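Local structure of type III effector Xcv3220-like C-terminal domain-containing protein (Xanthomonas campestris pv. vesicatoria, 4FC9) at residues Leu167-His170 / Asp175-Arg178. The protein is a type III effector (XopL) delivered into plant cells, whose all-helical, bilobal C-terminal domain, the part present here, probably acts as an E3 ubiquitin ligase. Sequence-based numbering, arbitrary orientation.
Sequences LIVH and DRAR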
loop_
_atom_site.group_PDB
_atom_site.type_symbol
_atom_site.label_atom_id
_atom_site.label_comp_id
_atom_site.label_asym_id
_atom_site.label_seq_id
_atom_site.Cartn_x
_atom_site.Cartn_y
_atom_site.Cartn_z
ATOM N N LEU A 167 1.623 -8.318 -1.299
ATOM C CA LEU A 167 2.889 -8.545 -1.994
ATOM C C LEU A 167 3.947 -9.115 -1.044
ATOM O O LEU A 167 4.742 -9.977 -1.426
ATOM C CB LEU A 167 3.389 -7.264 -2.673
ATOM C CG LEU A 167 2.591 -6.776 -3.890
ATOM C CD1 LEU A 167 3.085 -5.416 -4.355
ATOM C CD2 LEU A 167 2.655 -7.780 -5.033
ATOM N N ILE A 168 3.946 -8.636 0.198
ATOM C CA ILE A 168 4.839 -9.160 1.228
ATOM C C ILE A 168 4.582 -10.646 1.475
ATOM O O ILE A 168 5.518 -11.442 1.533
ATOM C CB ILE A 168 4.703 -8.366 2.548
ATOM C CG1 ILE A 168 5.334 -6.981 2.398
ATOM C CG2 ILE A 168 5.350 -9.115 3.696
ATOM C CD1 ILE A 168 5.018 -6.026 3.529
ATOM N N VAL A 169 3.308 -11.016 1.594
ATOM C CA VAL A 169 2.927 -12.402 1.858
ATOM C C VAL A 169 3.182 -13.317 0.661
ATOM O O VAL A 169 3.498 -14.494 0.820
ATOM C CB VAL A 169 1.453 -12.495 2.304
ATOM C CG1 VAL A 169 0.995 -13.943 2.408
ATOM C CG2 VAL A 169 1.273 -11.781 3.631
ATOM N N HIS A 170 3.064 -12.774 -0.543
ATOM C CA HIS A 170 3.380 -13.562 -1.721
ATOM C C HIS A 170 4.862 -13.910 -1.736
ATOM O O HIS A 170 5.251 -15.039 -2.045
ATOM C CB HIS A 170 3.024 -12.814 -3.000
ATOM C CG HIS A 170 3.193 -13.645 -4.230
ATOM N ND1 HIS A 170 4.378 -13.705 -4.928
ATOM C CD2 HIS A 170 2.339 -14.486 -4.862
ATOM C CE1 HIS A 170 4.244 -14.536 -5.948
ATOM N NE2 HIS A 170 3.013 -15.019 -5.932
ATOM N N ASP A 175 4.600 -15.230 6.352
ATOM C CA ASP A 175 4.181 -13.966 6.947
ATOM C C ASP A 175 2.660 -13.830 6.967
ATOM O O ASP A 175 2.128 -12.879 7.536
ATOM C CB ASP A 175 4.795 -12.780 6.197
ATOM C CG ASP A 175 6.189 -12.428 6.687
ATOM O OD1 ASP A 175 6.601 -11.265 6.505
ATOM O OD2 ASP A 175 6.874 -13.304 7.254
ATOM N N ARG A 176 1.965 -14.776 6.339
ATOM C CA ARG A 176 0.509 -14.750 6.297
ATOM C C ARG A 176 -0.078 -14.837 7.701
ATOM O O ARG A 176 -1.099 -14.213 7.998
ATOM C CB ARG A 176 -0.036 -15.878 5.415
ATOM C CG ARG A 176 -1.557 -16.015 5.438
ATOM C CD ARG A 176 -2.247 -14.680 5.165
ATOM N NE ARG A 176 -2.432 -14.422 3.745
ATOM C CZ ARG A 176 -2.657 -13.219 3.230
ATOM N NH1 ARG A 176 -2.825 -13.081 1.925
ATOM N NH2 ARG A 176 -2.710 -12.154 4.017
ATOM N N ALA A 177 0.571 -15.604 8.568
ATOM C CA ALA A 177 0.103 -15.733 9.939
ATOM C C ALA A 177 0.137 -14.386 10.649
ATOM O O ALA A 177 -0.704 -14.109 11.503
ATOM C CB ALA A 177 0.931 -16.756 10.689
ATOM N N ARG A 178 1.101 -13.546 10.282
ATOM C CA ARG A 178 1.270 -12.241 10.919
ATOM C C ARG A 178 0.365 -11.186 10.299
ATOM O O ARG A 178 -0.115 -10.273 10.974
ATOM C CB ARG A 178 2.728 -11.792 10.824
ATOM C CG ARG A 178 3.022 -10.514 11.581
ATOM C CD ARG A 178 4.500 -10.392 11.892
ATOM N NE ARG A 178 4.774 -9.294 12.812
ATOM C CZ ARG A 178 4.636 -9.376 14.131
ATOM N NH1 ARG A 178 4.215 -10.505 14.686
ATOM N NH2 ARG A 178 4.913 -8.328 14.898
#
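Val169 lays its CG1 methyl over one face of the Arg176 guanidinium, 3.6 Å above the plane and displaced toward the rim on the NE side. The same methyl reaches both the root of the arginine and the start of its guanidinium, with Val169 CG1 3.7 Å from Arg176 NE and 3.7 Å from Arg176 CB. This is possible because the arginine chain curls, with bends at chi2 (51°) and chi3 (87°) that bring its guanidinium round to face the valine. The second valine methyl, CG2, lies 4.0 Å from Arg176 NH2, and the two side chains cross at about a right angle. A beta-branched residue suits this place, since its two methyls spread across one face of a flat cation whose N-H groups have other partners: Arg176 NH1 forms a salt bridge with Glu166, one turn before Val169 on helix 152-171, and NH2 a hydrogen bond with the carbonyl oxygen of Phe179.

Within the all-helical C-terminal domain, the chain leaves helix 152-171 and turns back, so that the following turn packs on the last turn of the helix. Asp175, in a short 3-10 turn, brings its CA to 5.5 Å from that of Val169.

Deeper in, Ile168 offers its CG2 methyl to the Asp175 carboxylate, 3.8 Å from Asp175 OD1, while its side chain also packs on Phe93, Arg96 and Met100 of helix 91-101. The salt bridge of OD1 to Arg96 probably offsets much of the cost of burying the carboxylate, and the short acid thereby ties the returning loop to the helix against which Ile168 packs.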